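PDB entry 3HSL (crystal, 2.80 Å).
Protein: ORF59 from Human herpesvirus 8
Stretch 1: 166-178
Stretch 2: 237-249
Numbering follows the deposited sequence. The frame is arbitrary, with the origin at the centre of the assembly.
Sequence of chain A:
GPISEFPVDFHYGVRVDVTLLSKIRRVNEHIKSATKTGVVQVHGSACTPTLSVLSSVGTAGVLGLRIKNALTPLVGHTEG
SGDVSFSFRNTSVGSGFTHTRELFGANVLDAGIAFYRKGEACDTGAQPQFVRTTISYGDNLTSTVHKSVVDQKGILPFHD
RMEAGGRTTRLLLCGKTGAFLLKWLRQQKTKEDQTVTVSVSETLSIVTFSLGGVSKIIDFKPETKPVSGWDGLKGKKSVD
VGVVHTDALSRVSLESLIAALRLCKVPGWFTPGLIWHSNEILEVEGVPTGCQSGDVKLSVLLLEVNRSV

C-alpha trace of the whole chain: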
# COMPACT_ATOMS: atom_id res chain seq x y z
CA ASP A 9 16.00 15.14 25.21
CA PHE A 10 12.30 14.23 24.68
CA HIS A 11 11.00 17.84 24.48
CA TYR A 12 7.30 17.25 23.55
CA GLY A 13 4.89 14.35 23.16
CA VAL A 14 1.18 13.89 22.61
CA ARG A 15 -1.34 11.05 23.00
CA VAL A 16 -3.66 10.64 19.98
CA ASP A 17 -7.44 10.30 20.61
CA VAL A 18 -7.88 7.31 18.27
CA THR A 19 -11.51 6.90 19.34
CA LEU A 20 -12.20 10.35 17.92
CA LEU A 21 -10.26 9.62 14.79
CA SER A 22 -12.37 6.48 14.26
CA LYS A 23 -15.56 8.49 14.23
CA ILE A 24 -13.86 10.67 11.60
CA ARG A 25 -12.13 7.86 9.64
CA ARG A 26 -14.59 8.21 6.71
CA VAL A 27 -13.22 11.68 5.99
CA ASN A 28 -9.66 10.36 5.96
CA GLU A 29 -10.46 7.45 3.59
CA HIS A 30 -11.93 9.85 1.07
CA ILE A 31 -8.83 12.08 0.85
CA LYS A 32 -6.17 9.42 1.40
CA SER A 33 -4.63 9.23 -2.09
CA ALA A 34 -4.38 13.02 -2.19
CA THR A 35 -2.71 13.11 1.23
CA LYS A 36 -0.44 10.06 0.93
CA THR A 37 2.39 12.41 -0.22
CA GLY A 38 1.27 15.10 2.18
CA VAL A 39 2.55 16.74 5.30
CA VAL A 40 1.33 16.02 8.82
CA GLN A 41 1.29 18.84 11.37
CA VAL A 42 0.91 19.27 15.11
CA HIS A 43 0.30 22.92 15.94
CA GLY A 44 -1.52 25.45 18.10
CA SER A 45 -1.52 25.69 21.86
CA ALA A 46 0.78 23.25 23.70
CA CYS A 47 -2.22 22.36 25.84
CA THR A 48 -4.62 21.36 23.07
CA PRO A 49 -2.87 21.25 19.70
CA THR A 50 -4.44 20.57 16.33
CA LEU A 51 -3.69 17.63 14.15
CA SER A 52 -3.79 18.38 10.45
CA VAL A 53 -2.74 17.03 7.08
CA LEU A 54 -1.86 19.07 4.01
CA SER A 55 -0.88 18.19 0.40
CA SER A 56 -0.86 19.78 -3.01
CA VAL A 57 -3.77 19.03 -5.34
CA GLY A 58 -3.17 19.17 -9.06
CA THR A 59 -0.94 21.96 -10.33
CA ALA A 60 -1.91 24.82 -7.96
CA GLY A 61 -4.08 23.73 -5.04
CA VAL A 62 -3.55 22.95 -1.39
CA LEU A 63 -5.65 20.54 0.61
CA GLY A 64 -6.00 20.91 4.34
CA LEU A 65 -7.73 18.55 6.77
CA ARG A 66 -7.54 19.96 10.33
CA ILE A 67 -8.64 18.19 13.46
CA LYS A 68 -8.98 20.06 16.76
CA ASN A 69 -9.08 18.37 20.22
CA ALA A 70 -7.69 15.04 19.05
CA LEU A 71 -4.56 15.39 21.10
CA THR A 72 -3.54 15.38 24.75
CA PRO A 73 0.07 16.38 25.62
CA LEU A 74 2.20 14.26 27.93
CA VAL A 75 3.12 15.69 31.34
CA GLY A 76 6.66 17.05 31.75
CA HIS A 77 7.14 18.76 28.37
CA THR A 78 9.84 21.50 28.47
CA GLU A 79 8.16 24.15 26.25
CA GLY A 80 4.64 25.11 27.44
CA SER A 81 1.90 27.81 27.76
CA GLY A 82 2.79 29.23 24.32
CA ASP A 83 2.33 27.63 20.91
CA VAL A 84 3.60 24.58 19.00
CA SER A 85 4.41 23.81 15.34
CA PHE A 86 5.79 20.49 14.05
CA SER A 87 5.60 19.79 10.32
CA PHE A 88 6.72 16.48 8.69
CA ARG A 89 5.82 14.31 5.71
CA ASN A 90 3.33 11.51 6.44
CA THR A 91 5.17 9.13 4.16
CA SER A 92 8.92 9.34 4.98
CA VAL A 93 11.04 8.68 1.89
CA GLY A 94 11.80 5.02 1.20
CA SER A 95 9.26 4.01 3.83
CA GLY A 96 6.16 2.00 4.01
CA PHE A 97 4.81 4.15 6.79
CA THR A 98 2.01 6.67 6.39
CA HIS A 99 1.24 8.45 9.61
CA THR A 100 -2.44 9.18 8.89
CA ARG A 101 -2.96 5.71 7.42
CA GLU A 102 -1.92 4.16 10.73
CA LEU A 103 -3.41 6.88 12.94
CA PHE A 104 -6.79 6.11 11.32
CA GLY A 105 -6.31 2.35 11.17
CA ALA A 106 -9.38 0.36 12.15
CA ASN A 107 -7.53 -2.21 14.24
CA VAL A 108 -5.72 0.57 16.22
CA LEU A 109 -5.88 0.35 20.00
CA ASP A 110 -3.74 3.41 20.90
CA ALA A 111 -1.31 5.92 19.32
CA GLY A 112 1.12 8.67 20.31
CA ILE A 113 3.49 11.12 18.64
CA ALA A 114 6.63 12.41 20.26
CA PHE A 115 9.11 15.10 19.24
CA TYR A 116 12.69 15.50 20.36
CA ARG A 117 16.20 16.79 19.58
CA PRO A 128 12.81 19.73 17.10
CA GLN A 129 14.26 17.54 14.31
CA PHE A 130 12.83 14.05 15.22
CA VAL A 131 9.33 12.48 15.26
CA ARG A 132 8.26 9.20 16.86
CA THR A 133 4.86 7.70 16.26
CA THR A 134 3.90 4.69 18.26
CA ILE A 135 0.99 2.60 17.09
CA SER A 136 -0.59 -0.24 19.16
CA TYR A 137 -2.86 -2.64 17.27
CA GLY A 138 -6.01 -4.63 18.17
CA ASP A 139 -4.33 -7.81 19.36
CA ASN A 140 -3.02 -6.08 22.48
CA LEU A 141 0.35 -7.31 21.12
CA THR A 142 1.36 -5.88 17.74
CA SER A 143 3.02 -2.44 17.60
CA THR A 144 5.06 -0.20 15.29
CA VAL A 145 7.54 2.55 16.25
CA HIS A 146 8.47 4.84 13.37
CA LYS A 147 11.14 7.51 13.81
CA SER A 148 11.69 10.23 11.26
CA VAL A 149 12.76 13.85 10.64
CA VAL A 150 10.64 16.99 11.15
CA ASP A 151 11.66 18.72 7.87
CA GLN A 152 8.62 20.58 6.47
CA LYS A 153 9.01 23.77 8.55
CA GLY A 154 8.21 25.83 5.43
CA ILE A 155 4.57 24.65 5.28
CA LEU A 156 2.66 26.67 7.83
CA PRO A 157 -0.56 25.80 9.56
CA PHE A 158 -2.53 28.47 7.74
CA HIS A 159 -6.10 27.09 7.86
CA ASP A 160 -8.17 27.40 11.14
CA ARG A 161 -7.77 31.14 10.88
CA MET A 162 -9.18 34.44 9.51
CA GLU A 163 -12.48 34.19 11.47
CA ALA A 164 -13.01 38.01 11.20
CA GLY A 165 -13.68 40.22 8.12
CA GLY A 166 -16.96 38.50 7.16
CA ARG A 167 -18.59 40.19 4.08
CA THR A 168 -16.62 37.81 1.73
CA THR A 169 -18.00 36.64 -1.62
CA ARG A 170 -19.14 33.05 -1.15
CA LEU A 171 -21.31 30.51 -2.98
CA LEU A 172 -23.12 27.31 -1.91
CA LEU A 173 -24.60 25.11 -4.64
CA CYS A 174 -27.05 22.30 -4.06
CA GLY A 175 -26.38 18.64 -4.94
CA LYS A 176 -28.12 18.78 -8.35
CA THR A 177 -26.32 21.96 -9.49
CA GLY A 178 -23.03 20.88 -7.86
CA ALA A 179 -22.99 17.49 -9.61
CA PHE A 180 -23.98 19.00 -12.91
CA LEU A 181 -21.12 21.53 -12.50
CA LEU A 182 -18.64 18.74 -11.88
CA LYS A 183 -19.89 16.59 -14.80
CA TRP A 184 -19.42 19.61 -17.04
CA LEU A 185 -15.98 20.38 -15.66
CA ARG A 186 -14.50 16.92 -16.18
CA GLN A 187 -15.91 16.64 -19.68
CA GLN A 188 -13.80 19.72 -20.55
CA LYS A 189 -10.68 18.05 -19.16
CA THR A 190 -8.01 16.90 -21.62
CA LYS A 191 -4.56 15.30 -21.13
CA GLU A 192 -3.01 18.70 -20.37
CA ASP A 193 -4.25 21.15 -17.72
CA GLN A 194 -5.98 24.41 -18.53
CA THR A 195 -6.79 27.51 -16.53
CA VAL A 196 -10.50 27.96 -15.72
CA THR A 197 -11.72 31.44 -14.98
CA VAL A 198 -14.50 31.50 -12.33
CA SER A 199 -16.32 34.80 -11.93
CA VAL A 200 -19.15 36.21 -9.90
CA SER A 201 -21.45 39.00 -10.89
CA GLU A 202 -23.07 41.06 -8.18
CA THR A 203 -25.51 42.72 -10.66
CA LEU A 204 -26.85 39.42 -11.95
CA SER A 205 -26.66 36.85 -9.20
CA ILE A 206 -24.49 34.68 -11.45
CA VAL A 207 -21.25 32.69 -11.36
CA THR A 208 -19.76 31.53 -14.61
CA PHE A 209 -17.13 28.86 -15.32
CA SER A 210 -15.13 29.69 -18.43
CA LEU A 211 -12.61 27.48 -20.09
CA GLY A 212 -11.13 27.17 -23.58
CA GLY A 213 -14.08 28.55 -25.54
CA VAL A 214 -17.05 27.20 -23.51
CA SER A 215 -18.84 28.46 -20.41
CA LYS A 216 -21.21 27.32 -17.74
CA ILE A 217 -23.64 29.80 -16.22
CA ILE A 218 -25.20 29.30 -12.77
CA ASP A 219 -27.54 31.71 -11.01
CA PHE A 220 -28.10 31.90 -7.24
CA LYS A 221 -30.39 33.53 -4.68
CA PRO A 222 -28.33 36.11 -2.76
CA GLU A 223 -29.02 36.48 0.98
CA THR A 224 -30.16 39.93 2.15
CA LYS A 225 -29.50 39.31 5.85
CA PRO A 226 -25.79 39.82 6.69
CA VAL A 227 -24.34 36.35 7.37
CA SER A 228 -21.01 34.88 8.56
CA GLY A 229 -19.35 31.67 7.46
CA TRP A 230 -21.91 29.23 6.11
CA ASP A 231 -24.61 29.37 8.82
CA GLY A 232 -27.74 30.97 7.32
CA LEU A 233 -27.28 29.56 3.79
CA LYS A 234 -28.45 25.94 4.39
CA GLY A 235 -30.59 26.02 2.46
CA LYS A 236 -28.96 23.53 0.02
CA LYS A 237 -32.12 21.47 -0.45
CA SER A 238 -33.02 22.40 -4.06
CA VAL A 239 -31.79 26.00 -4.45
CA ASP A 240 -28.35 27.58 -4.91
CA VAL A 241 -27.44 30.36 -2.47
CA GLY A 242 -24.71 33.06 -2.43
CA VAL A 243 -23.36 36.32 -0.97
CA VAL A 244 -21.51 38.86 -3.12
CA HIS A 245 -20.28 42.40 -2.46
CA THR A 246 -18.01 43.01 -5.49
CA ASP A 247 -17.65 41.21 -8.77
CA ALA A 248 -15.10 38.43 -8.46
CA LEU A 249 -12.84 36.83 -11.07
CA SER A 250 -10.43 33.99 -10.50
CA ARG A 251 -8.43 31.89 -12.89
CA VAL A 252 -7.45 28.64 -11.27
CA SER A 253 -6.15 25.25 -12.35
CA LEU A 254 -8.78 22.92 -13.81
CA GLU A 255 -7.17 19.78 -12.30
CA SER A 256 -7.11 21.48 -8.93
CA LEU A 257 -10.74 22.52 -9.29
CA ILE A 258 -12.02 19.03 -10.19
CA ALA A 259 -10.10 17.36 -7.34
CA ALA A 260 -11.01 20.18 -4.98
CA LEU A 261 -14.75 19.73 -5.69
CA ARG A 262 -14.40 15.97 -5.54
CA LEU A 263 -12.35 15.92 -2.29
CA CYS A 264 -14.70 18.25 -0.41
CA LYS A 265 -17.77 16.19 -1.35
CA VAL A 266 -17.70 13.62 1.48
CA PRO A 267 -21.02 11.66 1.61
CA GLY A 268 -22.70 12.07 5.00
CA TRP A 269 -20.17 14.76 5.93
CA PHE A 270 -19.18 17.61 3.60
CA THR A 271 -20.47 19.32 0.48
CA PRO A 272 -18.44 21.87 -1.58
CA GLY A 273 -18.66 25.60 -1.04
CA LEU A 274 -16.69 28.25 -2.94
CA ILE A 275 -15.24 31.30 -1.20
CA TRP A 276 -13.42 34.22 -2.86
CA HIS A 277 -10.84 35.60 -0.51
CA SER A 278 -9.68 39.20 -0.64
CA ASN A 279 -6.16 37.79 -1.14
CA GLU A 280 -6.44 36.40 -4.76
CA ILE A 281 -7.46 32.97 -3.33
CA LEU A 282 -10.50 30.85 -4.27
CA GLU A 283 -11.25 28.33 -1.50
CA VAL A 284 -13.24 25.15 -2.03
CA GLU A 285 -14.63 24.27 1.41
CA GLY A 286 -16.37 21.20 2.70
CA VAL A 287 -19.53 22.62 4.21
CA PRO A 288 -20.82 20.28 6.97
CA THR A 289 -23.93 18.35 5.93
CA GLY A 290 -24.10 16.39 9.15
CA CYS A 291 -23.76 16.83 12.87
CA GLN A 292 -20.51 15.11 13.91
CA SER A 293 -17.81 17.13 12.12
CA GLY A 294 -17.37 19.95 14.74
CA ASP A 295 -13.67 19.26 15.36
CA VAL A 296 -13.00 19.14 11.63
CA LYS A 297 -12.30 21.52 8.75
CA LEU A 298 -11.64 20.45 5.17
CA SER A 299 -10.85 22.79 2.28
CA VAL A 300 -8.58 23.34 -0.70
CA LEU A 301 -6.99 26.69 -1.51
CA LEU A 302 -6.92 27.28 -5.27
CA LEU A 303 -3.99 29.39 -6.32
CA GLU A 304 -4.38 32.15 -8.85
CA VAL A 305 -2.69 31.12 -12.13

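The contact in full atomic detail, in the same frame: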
# COMPACT_ATOMS: atom_id res chain seq x y z
N GLY A 166 -15.57 38.82 7.53
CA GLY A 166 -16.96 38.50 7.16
C GLY A 166 -17.48 38.63 5.74
O GLY A 166 -17.42 37.67 4.98
N ARG A 167 -17.99 39.82 5.40
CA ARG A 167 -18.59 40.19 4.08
C ARG A 167 -18.15 39.48 2.77
O ARG A 167 -18.71 39.74 1.70
CB ARG A 167 -18.54 41.72 3.87
CG ARG A 167 -19.34 42.53 4.90
CD ARG A 167 -19.31 44.03 4.61
NE ARG A 167 -19.96 44.37 3.35
CZ ARG A 167 -20.07 45.60 2.86
NH1 ARG A 167 -19.56 46.64 3.53
NH2 ARG A 167 -20.68 45.80 1.70
N THR A 168 -17.15 38.59 2.86
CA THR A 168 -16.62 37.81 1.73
C THR A 168 -17.66 37.32 0.71
O THR A 168 -18.83 37.13 1.03
CB THR A 168 -15.83 36.56 2.24
OG1 THR A 168 -14.76 36.98 3.11
CG2 THR A 168 -15.24 35.77 1.11
N THR A 169 -17.19 37.14 -0.53
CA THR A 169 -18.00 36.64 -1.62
C THR A 169 -17.96 35.12 -1.53
O THR A 169 -16.90 34.52 -1.68
CB THR A 169 -17.42 37.09 -2.97
OG1 THR A 169 -17.47 38.52 -3.06
CG2 THR A 169 -18.19 36.51 -4.12
N ARG A 170 -19.10 34.50 -1.26
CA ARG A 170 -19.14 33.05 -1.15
C ARG A 170 -20.37 32.49 -1.83
O ARG A 170 -21.39 33.17 -1.95
CB ARG A 170 -19.00 32.59 0.31
CG ARG A 170 -20.20 32.81 1.21
CD ARG A 170 -19.91 32.53 2.67
NE ARG A 170 -19.11 33.59 3.30
CZ ARG A 170 -19.62 34.68 3.88
NH1 ARG A 170 -20.94 34.88 3.93
NH2 ARG A 170 -18.83 35.59 4.42
N LEU A 171 -20.25 31.24 -2.28
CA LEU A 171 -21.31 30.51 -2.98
C LEU A 171 -21.51 29.08 -2.49
O LEU A 171 -20.53 28.36 -2.25
CB LEU A 171 -20.95 30.45 -4.47
CG LEU A 171 -21.86 29.67 -5.42
CD1 LEU A 171 -23.23 30.33 -5.55
CD2 LEU A 171 -21.21 29.53 -6.77
N LEU A 172 -22.77 28.67 -2.34
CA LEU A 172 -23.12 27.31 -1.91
C LEU A 172 -24.15 26.72 -2.87
O LEU A 172 -25.30 27.15 -2.91
CB LEU A 172 -23.65 27.28 -0.48
CG LEU A 172 -23.96 25.86 0.03
CD1 LEU A 172 -22.75 24.94 -0.05
CD2 LEU A 172 -24.49 25.91 1.44
N LEU A 173 -23.72 25.72 -3.65
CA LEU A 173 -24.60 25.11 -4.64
C LEU A 173 -25.18 23.84 -4.09
O LEU A 173 -24.52 23.16 -3.31
CB LEU A 173 -23.82 24.73 -5.91
CG LEU A 173 -22.66 25.62 -6.36
CD1 LEU A 173 -21.38 25.21 -5.51
CD2 LEU A 173 -22.37 25.42 -7.85
N CYS A 174 -26.40 23.53 -4.50
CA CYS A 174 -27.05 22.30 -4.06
C CYS A 174 -26.44 21.08 -4.77
O CYS A 174 -25.60 21.22 -5.66
CB CYS A 174 -28.56 22.37 -4.29
SG CYS A 174 -29.13 22.68 -5.99
N GLY A 175 -26.86 19.89 -4.36
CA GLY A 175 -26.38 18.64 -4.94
C GLY A 175 -26.56 18.60 -6.45
O GLY A 175 -25.59 18.41 -7.17
N LYS A 176 -27.79 18.79 -6.91
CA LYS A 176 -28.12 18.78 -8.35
C LYS A 176 -27.22 19.71 -9.16
O LYS A 176 -26.56 19.27 -10.10
CB LYS A 176 -29.61 19.08 -8.59
N THR A 177 -27.17 20.99 -8.79
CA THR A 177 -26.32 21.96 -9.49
C THR A 177 -24.83 21.58 -9.35
O THR A 177 -24.09 21.57 -10.34
CB THR A 177 -26.58 23.38 -8.96
OG1 THR A 177 -27.95 23.71 -9.19
CG2 THR A 177 -25.69 24.40 -9.67
N GLY A 178 -24.41 21.27 -8.13
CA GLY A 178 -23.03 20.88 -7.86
C GLY A 178 -22.53 19.70 -8.67
O GLY A 178 -21.40 19.70 -9.12
N LYS A 237 -31.16 22.54 -0.25
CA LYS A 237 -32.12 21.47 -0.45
C LYS A 237 -32.35 21.34 -1.96
O LYS A 237 -32.15 20.26 -2.51
CB LYS A 237 -33.38 21.70 0.41
CG LYS A 237 -34.23 22.94 0.11
CD LYS A 237 -35.07 23.37 1.33
CE LYS A 237 -35.93 22.27 1.99
NZ LYS A 237 -37.01 21.67 1.16
N SER A 238 -32.77 22.42 -2.61
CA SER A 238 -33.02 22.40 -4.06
C SER A 238 -32.70 23.74 -4.73
O SER A 238 -32.96 23.94 -5.92
CB SER A 238 -34.48 22.06 -4.32
OG SER A 238 -34.80 20.83 -3.72
N VAL A 239 -32.13 24.66 -3.95
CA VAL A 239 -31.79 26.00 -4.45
C VAL A 239 -30.34 26.38 -4.13
O VAL A 239 -29.79 25.99 -3.09
CB VAL A 239 -32.85 27.08 -3.99
CG1 VAL A 239 -33.09 27.05 -2.48
CG2 VAL A 239 -32.49 28.49 -4.49
N ASP A 240 -29.73 27.14 -5.03
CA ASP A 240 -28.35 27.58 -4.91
C ASP A 240 -28.28 28.97 -4.29
O ASP A 240 -28.90 29.92 -4.78
CB ASP A 240 -27.73 27.56 -6.30
CG ASP A 240 -27.85 26.19 -6.96
OD1 ASP A 240 -28.25 26.14 -8.14
OD2 ASP A 240 -27.56 25.16 -6.30
N VAL A 241 -27.54 29.09 -3.20
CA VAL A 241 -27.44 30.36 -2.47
C VAL A 241 -26.04 31.00 -2.55
O VAL A 241 -25.05 30.31 -2.78
CB VAL A 241 -27.91 30.16 -1.00
CG1 VAL A 241 -28.03 31.49 -0.30
CG2 VAL A 241 -29.29 29.50 -0.97
N GLY A 242 -25.98 32.32 -2.37
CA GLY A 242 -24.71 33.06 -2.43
C GLY A 242 -24.72 34.46 -1.85
O GLY A 242 -25.77 35.07 -1.69
N VAL A 243 -23.53 34.97 -1.53
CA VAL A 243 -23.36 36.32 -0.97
C VAL A 243 -22.27 36.96 -1.82
O VAL A 243 -21.22 36.34 -2.06
CB VAL A 243 -22.87 36.30 0.49
CG1 VAL A 243 -22.78 37.71 1.05
CG2 VAL A 243 -23.77 35.45 1.36
N VAL A 244 -22.49 38.19 -2.27
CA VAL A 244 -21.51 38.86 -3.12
C VAL A 244 -21.47 40.37 -2.93
O VAL A 244 -22.50 41.04 -3.10
CB VAL A 244 -21.84 38.65 -4.63
CG1 VAL A 244 -20.73 39.19 -5.51
CG2 VAL A 244 -22.07 37.18 -4.96
N HIS A 245 -20.32 40.93 -2.57
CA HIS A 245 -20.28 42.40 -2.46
C HIS A 245 -19.49 43.16 -3.54
O HIS A 245 -19.56 44.38 -3.61
CB HIS A 245 -20.14 42.94 -1.03
CG HIS A 245 -21.44 42.98 -0.28
ND1 HIS A 245 -21.84 42.00 0.60
CD2 HIS A 245 -22.44 43.91 -0.30
CE1 HIS A 245 -23.03 42.32 1.09
NE2 HIS A 245 -23.41 43.47 0.56
N THR A 246 -18.77 42.43 -4.38
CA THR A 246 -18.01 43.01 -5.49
C THR A 246 -17.88 41.89 -6.49
O THR A 246 -17.83 40.73 -6.11
CB THR A 246 -16.56 43.41 -5.10
OG1 THR A 246 -16.54 44.09 -3.84
CG2 THR A 246 -15.90 44.29 -6.19
N ASP A 247 -17.83 42.23 -7.77
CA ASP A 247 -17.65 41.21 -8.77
C ASP A 247 -16.34 40.53 -8.46
O ASP A 247 -15.40 41.16 -7.99
CB ASP A 247 -17.65 41.79 -10.19
CG ASP A 247 -19.05 42.11 -10.68
OD1 ASP A 247 -19.98 42.14 -9.86
OD2 ASP A 247 -19.22 42.33 -11.89
N ALA A 248 -16.29 39.23 -8.71
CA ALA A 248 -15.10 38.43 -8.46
C ALA A 248 -14.70 37.73 -9.75
O ALA A 248 -15.56 37.40 -10.57
CB ALA A 248 -15.39 37.41 -7.40
N LEU A 249 -13.41 37.52 -9.92
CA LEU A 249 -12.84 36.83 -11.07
C LEU A 249 -11.60 36.10 -10.60
O LEU A 249 -10.69 36.69 -10.02
CB LEU A 249 -12.53 37.83 -12.21
CG LEU A 249 -11.72 37.55 -13.50
CD1 LEU A 249 -12.04 36.31 -14.27
CD2 LEU A 249 -11.82 38.75 -14.43

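The two stretches meet as antiparallel strands: the axes of 169-172 and 241-243 approach to 4.7 Å, with N-to-C directions 176° apart. The register alternates as such a ladder requires. Arg-170 faces Val-243 and Leu-172 faces Val-241 as hydrogen-bonded pairs, each with CA atoms 5.3 Å apart, whereas the CA atoms of Leu-171 and Gly-242, a non-hydrogen-bonded pair, draw in to 4.3 Å.

Each wide pair satisfies two donors and two acceptors. Arg-170 N donates to Val-243 O (2.9 Å, angle at hydrogen 144°), and Val-243 N returns a nearly linear bond to Arg-170 O (2.8 Å, 172°). Leu-172 N likewise donates to Val-241 O (2.8 Å, 171°), with Val-241 N to Leu-172 O at 3.0 Å and 148°. Val-243 O also receives a CA-H...O contact from Thr-169 CA at 3.3 Å.

Past the strand pairing, the carboxylate of Asp-240 takes over as acceptor. Cys-174, at the N-cap position, donates its backbone N to Asp-240 OD2 (2.7 Å, 172°), although the placement of OD2 is less certain because it is crowded in the model. Thr-177 OG1, in the first turn of the helix, donates to Asp-240 OD1 at 2.7 Å. The two carboxylate oxygens thus tie the strand exit and the helix start to the same side chain. Within that turn, Gly-178 N is satisfied by Cys-174 O at 2.7 Å.

Arg-170, Leu-172, Val-241 and Val-243 point their side chains to one face of the sheet, where Arg-170 NH1 lies 3.9 Å from the methyl Val-243 CG2, a van der Waals contact offering NH1 no acceptor. The side chains of Leu-172 and Val-241 do not touch. On the other face, Leu-171 CD1 reaches Val-241 O at 3.3 Å, using space beside Gly-242, which has no side chain. At the far end, Thr-169 CG2 packs 3.9 Å from Val-244 CG1, and Arg-167 NH2 sits over one face of the His-245 ring, 3.3 Å from His-245 CD2.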